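Local coordinates for IPT/TIG domain-containing protein BACOVA_02650 (Bacteroides ovatus, PDB 5E7G) that binds polysaccharide at the surface of the cell and probably captures xyloglucan before its transport into the periplasm for degradation, at residues T40-I45 with R84-H89; A132-T137 with V148-I153; F381-N386 with V413-T418. All coordinates share one frame; numbering follows the deposited sequence.

Contact 1 of 3, residues T40-I45 with R84-H89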
# COMPACT_ATOMS: atom_id res chain seq x y z
N THR A 40 11.42 -3.32 61.29
CA THR A 40 10.79 -4.04 60.18
C THR A 40 11.60 -5.29 59.85
O THR A 40 12.82 -5.24 59.75
CB THR A 40 10.66 -3.18 58.91
OG1 THR A 40 11.95 -2.85 58.41
CG2 THR A 40 9.90 -1.90 59.19
N GLN A 41 10.90 -6.41 59.69
CA GLN A 41 11.52 -7.68 59.33
C GLN A 41 11.25 -7.99 57.86
O GLN A 41 12.11 -8.50 57.15
CB GLN A 41 10.98 -8.81 60.22
CG GLN A 41 11.23 -8.62 61.71
CD GLN A 41 12.65 -8.95 62.11
OE1 GLN A 41 13.59 -8.24 61.75
NE2 GLN A 41 12.82 -10.04 62.86
N LYS A 42 10.04 -7.66 57.42
CA LYS A 42 9.57 -7.97 56.07
C LYS A 42 8.90 -6.77 55.42
O LYS A 42 8.24 -5.97 56.09
CB LYS A 42 8.58 -9.15 56.11
CG LYS A 42 9.15 -10.44 56.66
CD LYS A 42 10.14 -11.09 55.70
CE LYS A 42 10.71 -12.39 56.26
NZ LYS A 42 9.64 -13.40 56.57
N VAL A 43 9.09 -6.63 54.11
CA VAL A 43 8.36 -5.65 53.32
C VAL A 43 7.69 -6.32 52.13
O VAL A 43 8.26 -7.21 51.49
CB VAL A 43 9.27 -4.53 52.81
CG1 VAL A 43 8.45 -3.51 52.01
CG2 VAL A 43 9.97 -3.86 53.97
N TYR A 44 6.47 -5.89 51.83
CA TYR A 44 5.72 -6.42 50.70
C TYR A 44 5.11 -5.28 49.88
O TYR A 44 4.67 -4.28 50.43
CB TYR A 44 4.60 -7.34 51.17
CG TYR A 44 5.00 -8.39 52.18
CD1 TYR A 44 5.07 -8.09 53.53
CD2 TYR A 44 5.27 -9.70 51.78
CE1 TYR A 44 5.41 -9.05 54.46
CE2 TYR A 44 5.62 -10.67 52.70
CZ TYR A 44 5.68 -10.34 54.04
OH TYR A 44 6.03 -11.30 54.97
N ILE A 45 5.09 -5.46 48.56
CA ILE A 45 4.38 -4.55 47.66
C ILE A 45 3.55 -5.38 46.69
O ILE A 45 4.04 -6.35 46.12
CB ILE A 45 5.34 -3.64 46.85
CG1 ILE A 45 6.26 -2.84 47.78
CG2 ILE A 45 4.53 -2.70 45.95
CD1 ILE A 45 7.28 -1.99 47.05
N ARG A 84 3.06 -3.23 52.36
CA ARG A 84 2.81 -3.82 53.67
C ARG A 84 4.12 -3.98 54.43
O ARG A 84 5.10 -4.51 53.90
CB ARG A 84 2.10 -5.17 53.53
CG ARG A 84 1.94 -5.97 54.83
CD ARG A 84 1.40 -7.36 54.54
NE ARG A 84 1.08 -8.12 55.75
CZ ARG A 84 -0.12 -8.17 56.32
NH1 ARG A 84 -1.14 -7.48 55.81
NH2 ARG A 84 -0.29 -8.90 57.41
N ILE A 85 4.15 -3.50 55.67
CA ILE A 85 5.33 -3.60 56.52
C ILE A 85 5.03 -4.44 57.75
O ILE A 85 4.00 -4.25 58.41
CB ILE A 85 5.84 -2.21 56.93
CG1 ILE A 85 6.46 -1.52 55.71
CG2 ILE A 85 6.88 -2.31 58.05
CD1 ILE A 85 6.86 -0.08 55.95
N GLU A 86 5.93 -5.37 58.04
CA GLU A 86 5.85 -6.20 59.24
C GLU A 86 7.05 -5.93 60.15
O GLU A 86 8.21 -6.08 59.74
CB GLU A 86 5.79 -7.69 58.88
CG GLU A 86 4.48 -8.13 58.25
CD GLU A 86 4.52 -9.59 57.81
OE1 GLU A 86 5.59 -10.23 57.95
OE2 GLU A 86 3.48 -10.09 57.33
N THR A 87 6.77 -5.53 61.38
CA THR A 87 7.82 -5.32 62.36
C THR A 87 7.95 -6.58 63.19
O THR A 87 7.42 -7.63 62.82
CB THR A 87 7.55 -4.12 63.28
OG1 THR A 87 6.37 -4.36 64.05
CG2 THR A 87 7.36 -2.85 62.45
N GLU A 88 8.69 -6.49 64.29
CA GLU A 88 8.85 -7.62 65.19
C GLU A 88 7.48 -8.07 65.69
O GLU A 88 7.26 -9.26 65.92
CB GLU A 88 9.75 -7.24 66.37
CG GLU A 88 9.95 -8.36 67.39
CD GLU A 88 10.55 -9.62 66.78
OE1 GLU A 88 11.54 -9.48 66.01
OE2 GLU A 88 10.04 -10.73 67.05
N HIS A 89 6.56 -7.13 65.85
CA HIS A 89 5.28 -7.42 66.48
C HIS A 89 4.05 -6.93 65.71
O HIS A 89 3.03 -7.61 65.66
CB HIS A 89 5.26 -6.81 67.89
CG HIS A 89 4.00 -7.08 68.65
ND1 HIS A 89 3.54 -8.36 68.89
CD2 HIS A 89 3.11 -6.25 69.23
CE1 HIS A 89 2.42 -8.30 69.58
NE2 HIS A 89 2.13 -7.03 69.80
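In Tyr44 and Glu86 the CG atom lies opposite the carbonyl carbon, beside the backbone N (chi1 -48° and -71°), and the extended chain of Glu86 then carries its carboxylate across to the tyrosine. Glu86 OE1 sits in the plane of the ring, at the edge, 3.2 Å from Tyr44 OH. The straight chain of Arg84 runs alongside the same ring, Arg84 CD 3.9 Å from Tyr44 CD1, and Arg84 NE makes a long, weak salt bridge to Glu86 OE2. That bridge and the nearby phenol may help to orient the carboxylate.

The backbones pair antiparallel, Tyr44 N giving a hydrogen bond of 2.8 Å to Arg84 O. At the other end Gln41 and Lys42 both face Glu86, a classic beta bulge: Glu86 O takes a bond from Gln41 N at 2.7 Å and a weak one from Lys42 N at 3.4 Å. Beyond it, Thr40 CG2 meets Ile85 CG2, an approach so close that its exact length is doubtful.

Strands 42-45 and 82-86 are the inner pair of a four-stranded antiparallel sheet, flanked by 48-50 and 91-95, while Ile62 and Leu64 of strand 61-65 pack on the face bearing Val43 and Ile85.

Contact 2 of 3, residues A132-T137 with V148-I153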
# COMPACT_ATOMS: atom_id res chain seq x y z
N ALA A 132 -12.11 4.06 30.09
CA ALA A 132 -13.13 4.42 29.10
C ALA A 132 -12.62 4.23 27.68
O ALA A 132 -11.42 4.19 27.43
CB ALA A 132 -13.58 5.85 29.32
N VAL A 133 -13.56 4.12 26.74
CA VAL A 133 -13.24 4.12 25.32
C VAL A 133 -14.22 5.03 24.59
O VAL A 133 -15.43 4.91 24.77
CB VAL A 133 -13.30 2.71 24.71
CG1 VAL A 133 -12.78 2.74 23.28
CG2 VAL A 133 -12.50 1.73 25.54
N TYR A 134 -13.70 5.94 23.77
CA TYR A 134 -14.55 6.90 23.07
C TYR A 134 -14.03 7.29 21.69
O TYR A 134 -12.84 7.18 21.40
CB TYR A 134 -14.72 8.16 23.93
CG TYR A 134 -13.47 8.99 24.15
CD1 TYR A 134 -13.06 9.93 23.21
CD2 TYR A 134 -12.71 8.87 25.31
CE1 TYR A 134 -11.93 10.70 23.41
CE2 TYR A 134 -11.58 9.64 25.52
CZ TYR A 134 -11.20 10.55 24.56
OH TYR A 134 -10.07 11.32 24.77
N LEU A 135 -14.97 7.72 20.85
CA LEU A 135 -14.66 8.30 19.55
C LEU A 135 -14.75 9.81 19.65
O LEU A 135 -15.57 10.33 20.41
CB LEU A 135 -15.63 7.79 18.48
CG LEU A 135 -15.74 6.28 18.33
CD1 LEU A 135 -16.89 5.93 17.41
CD2 LEU A 135 -14.42 5.72 17.81
N SER A 136 -13.91 10.52 18.91
CA SER A 136 -13.92 11.98 18.94
C SER A 136 -13.45 12.57 17.61
O SER A 136 -12.61 11.99 16.92
CB SER A 136 -13.04 12.50 20.08
OG SER A 136 -13.10 13.91 20.16
N THR A 137 -13.99 13.73 17.28
CA THR A 137 -13.66 14.42 16.03
C THR A 137 -12.26 15.02 16.10
O THR A 137 -11.64 15.28 15.06
CB THR A 137 -14.67 15.54 15.73
OG1 THR A 137 -14.60 16.54 16.75
CG2 THR A 137 -16.08 14.98 15.65
N VAL A 148 -14.03 18.31 23.97
CA VAL A 148 -15.34 18.80 24.35
C VAL A 148 -16.45 17.80 24.03
O VAL A 148 -17.29 17.51 24.87
CB VAL A 148 -15.65 20.15 23.65
CG1 VAL A 148 -14.75 21.25 24.19
CG2 VAL A 148 -15.50 20.05 22.12
N ASP A 149 -16.43 17.26 22.81
CA ASP A 149 -17.47 16.34 22.34
C ASP A 149 -16.89 14.97 22.05
O ASP A 149 -15.90 14.84 21.33
CB ASP A 149 -18.15 16.90 21.09
CG ASP A 149 -18.99 18.13 21.37
OD1 ASP A 149 -18.54 19.25 21.03
OD2 ASP A 149 -20.09 17.98 21.94
N VAL A 150 -17.51 13.94 22.62
CA VAL A 150 -17.05 12.57 22.41
C VAL A 150 -18.23 11.62 22.35
O VAL A 150 -19.34 11.96 22.75
CB VAL A 150 -16.08 12.09 23.53
CG1 VAL A 150 -14.89 13.03 23.63
CG2 VAL A 150 -16.80 11.98 24.87
N GLN A 151 -17.96 10.42 21.85
CA GLN A 151 -18.97 9.40 21.62
C GLN A 151 -18.61 8.15 22.41
O GLN A 151 -17.89 7.27 21.92
CB GLN A 151 -19.06 9.11 20.12
CG GLN A 151 -20.42 8.73 19.61
CD GLN A 151 -20.47 8.74 18.09
OE1 GLN A 151 -20.65 7.70 17.45
NE2 GLN A 151 -20.30 9.93 17.50
N GLU A 152 -19.08 8.08 23.65
CA GLU A 152 -18.69 7.01 24.56
C GLU A 152 -19.02 5.63 23.98
O GLU A 152 -20.11 5.41 23.47
CB GLU A 152 -19.39 7.17 25.91
CG GLU A 152 -18.62 6.59 27.08
CD GLU A 152 -17.45 7.47 27.51
OE1 GLU A 152 -17.34 8.61 27.03
OE2 GLU A 152 -16.63 7.00 28.34
N ILE A 153 -18.05 4.72 24.07
CA ILE A 153 -18.27 3.33 23.71
C ILE A 153 -18.48 2.56 25.01
O ILE A 153 -17.54 2.35 25.78
CB ILE A 153 -17.09 2.75 22.91
CG1 ILE A 153 -16.93 3.52 21.60
CG2 ILE A 153 -17.30 1.26 22.62
CD1 ILE A 153 -15.67 3.18 20.81
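Leu135 and Gln151 form the hydrogen-bonded pair of an antiparallel strand pairing in the second IPT/TIG unit, a domain of immunoglobulin-like fold. The short strand 151-152 lies at the margin of a four-stranded sheet and pairs with strand 130-136, whose other neighbour is strand 178-183.

Backbone bonds set the register. Gln151 N reaches Leu135 O at 2.8 Å, in the carbonyl plane, whereas the return bond from Leu135 N to Gln151 O, 3.1 Å long, has its donor well above the plane of the Gln151 carbonyl. Ile153 N adds a third, to Val133 O at 2.7 Å. Between them Tyr134 and Glu152 make a non-hydrogen-bonded pair.

Polar side chains mostly look beyond the pairing. Glu152, bent at chi2, brings OE2 to 3.4 Å from Ala132 CB, but the charge of its carboxylate is met by a salt bridge from OE1 to Arg146. Ser136 OG lies 3.2 Å from Asp149 O, with Glu138 O as a further partner.

Apolar contacts occupy both faces. On the Tyr134 side, the ring is set between backbone N and carbonyl carbon (chi1 67°), which brings Tyr134 CD1 obliquely to within 3.6 Å of Val150 CG1; Val180 of the adjoining strand also touches this tyrosine. On the Leu135 side, Ile153 CD1 is placed between two neighbours, 3.8 Å from Val133 CG1 and 4.0 Å from Leu135 CG.

Contact 3 of 3, residues F381-N386 with V413-T418. With XYS (alpha-D-xylopyranose), chain B.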
# COMPACT_ATOMS: atom_id res chain seq x y z
N PHE A 381 21.07 3.14 -35.98
CA PHE A 381 21.11 1.74 -35.58
C PHE A 381 22.13 1.47 -34.48
O PHE A 381 22.04 0.46 -33.78
CB PHE A 381 21.37 0.87 -36.81
CG PHE A 381 20.28 0.97 -37.84
CD1 PHE A 381 19.12 0.21 -37.71
CD2 PHE A 381 20.41 1.83 -38.92
CE1 PHE A 381 18.10 0.30 -38.66
CE2 PHE A 381 19.40 1.92 -39.87
CZ PHE A 381 18.24 1.15 -39.74
N ASP A 382 23.09 2.38 -34.31
CA ASP A 382 24.03 2.28 -33.20
C ASP A 382 23.30 2.34 -31.87
O ASP A 382 23.67 1.64 -30.93
CB ASP A 382 25.07 3.42 -33.26
CG ASP A 382 26.10 3.23 -34.35
OD1 ASP A 382 26.33 2.09 -34.80
OD2 ASP A 382 26.70 4.25 -34.76
N ALA A 383 22.29 3.19 -31.78
CA ALA A 383 21.56 3.41 -30.53
C ALA A 383 20.38 2.44 -30.37
O ALA A 383 19.74 2.42 -29.32
CB ALA A 383 21.06 4.84 -30.46
N ALA A 384 20.11 1.63 -31.39
CA ALA A 384 18.90 0.79 -31.42
C ALA A 384 18.84 -0.22 -30.28
O ALA A 384 19.86 -0.67 -29.76
CB ALA A 384 18.81 0.05 -32.75
N LEU A 385 17.61 -0.57 -29.90
CA LEU A 385 17.36 -1.66 -28.96
C LEU A 385 17.51 -2.99 -29.68
O LEU A 385 16.87 -3.21 -30.71
CB LEU A 385 15.95 -1.54 -28.35
CG LEU A 385 15.53 -2.65 -27.40
CD1 LEU A 385 16.38 -2.62 -26.12
CD2 LEU A 385 14.06 -2.51 -27.06
N ASN A 386 18.34 -3.88 -29.14
CA ASN A 386 18.62 -5.17 -29.77
C ASN A 386 18.37 -6.36 -28.86
O ASN A 386 18.40 -6.25 -27.63
CB ASN A 386 20.06 -5.22 -30.27
CG ASN A 386 20.24 -4.49 -31.59
OD1 ASN A 386 19.72 -4.93 -32.62
ND2 ASN A 386 20.98 -3.39 -31.57
N VAL A 413 16.80 3.12 -27.10
CA VAL A 413 16.58 3.22 -28.55
C VAL A 413 17.13 4.54 -29.09
O VAL A 413 17.47 4.65 -30.27
CB VAL A 413 15.08 3.12 -28.88
CG1 VAL A 413 14.84 3.18 -30.38
CG2 VAL A 413 14.50 1.84 -28.30
N VAL A 414 17.21 5.54 -28.22
CA VAL A 414 17.63 6.89 -28.59
C VAL A 414 18.86 7.29 -27.78
O VAL A 414 18.84 7.22 -26.55
CB VAL A 414 16.48 7.89 -28.35
CG1 VAL A 414 16.95 9.33 -28.55
CG2 VAL A 414 15.30 7.57 -29.27
N ALA A 415 19.92 7.73 -28.46
CA ALA A 415 21.18 8.07 -27.79
C ALA A 415 21.24 9.55 -27.38
O ALA A 415 22.14 9.96 -26.65
CB ALA A 415 22.36 7.73 -28.69
N ASP A 416 20.30 10.34 -27.86
CA ASP A 416 20.34 11.78 -27.63
C ASP A 416 20.01 12.16 -26.18
O ASP A 416 19.47 11.35 -25.41
CB ASP A 416 19.40 12.49 -28.59
CG ASP A 416 19.63 12.07 -30.04
OD1 ASP A 416 20.57 12.60 -30.67
OD2 ASP A 416 18.88 11.20 -30.54
N ALA A 417 20.33 13.40 -25.83
CA ALA A 417 20.21 13.90 -24.47
C ALA A 417 18.77 14.30 -24.13
O ALA A 417 18.15 13.71 -23.24
CB ALA A 417 21.14 15.11 -24.26
N THR A 418 18.26 15.32 -24.83
CA THR A 418 16.89 15.79 -24.67
C THR A 418 16.03 15.41 -25.87
O THR A 418 16.54 15.02 -26.92
CB THR A 418 16.81 17.31 -24.51
OG1 THR A 418 17.19 17.95 -25.73
CG2 THR A 418 17.70 17.78 -23.36
C1 XYS B . 19.94 -2.17 -41.78
C2 XYS B . 21.02 -1.75 -40.82
C3 XYS B . 21.11 -2.73 -39.70
C4 XYS B . 19.78 -3.09 -39.10
C5 XYS B . 18.60 -3.22 -40.08
O2 XYS B . 22.28 -1.69 -41.52
O3 XYS B . 21.94 -2.18 -38.64
O4 XYS B . 19.94 -4.35 -38.44
O5 XYS B . 18.61 -2.20 -41.14
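Ala383 and Ala415 meet methyl to methyl, their CB atoms 3.6 Å apart, and a second small contact sets Leu385 CB 3.7 Å from Val413 CG2. That branch of Val413 stands beside its own backbone N, opposite the carbonyl carbon, although the bond from CA to CB of Val413 points away from segment 381-386. Ala383 O also approaches Val413 CA at 3.3 Å, a CA-H...O contact with a bent angle of 122° at the hydrogen.

One step out, Asn380 OD1 accepts a hydrogen bond from Ala383 N, and Leu385 is tied by its backbone to Ile375 of strand 372-377. On the other segment, Asp416 is held by a salt bridge to Arg425, and Thr418 N-caps helix 419-423.

The same turn carries Phe381 into the glycan pocket. Its ring lies under an alpha-D-xylopyranose, whose C2 sits 3.9 Å above the Phe381 ring plane, over the centre, while the sugar O5 is 3.6 Å from Phe381 CE1. This placement is consistent with CH-pi stacking, and Gln374 OE1 adds a hydrogen bond to the sugar. Were Phe381 replaced by an alanine, the xylose would probably lose the aromatic face beneath it and be freer to shift against Gln374.

The chemistry implies a division of labour: small apolar contacts and one CA-H...O approach join the turn to the loop, with no hydrogen bond between the two segments, whereas the neighbouring pocket grips a xylose by an aromatic face and a polar side chain.

Contacts 1 and 2 illustrate one principle twice: antiparallel strands fixed by backbone bonds, with side chains adapted to each face. All three contacts are partly buried. Contact 1 joins two inner strands, its charged and phenolic groups gathered on the less buried face; contact 2 attaches a marginal strand with more apolar packing, five of ten touching residues being buried against three of ten in contact 1. Contact 3 differs in kind, joining a turn to a loop by a few alanine, leucine and valine side chains, with Val413 and Val414 buried but Ala415 exposed. It alone includes a glycan-pocket residue, and its centre lies about 88 Å from that of contact 1 and about 63 Å from that of contact 2.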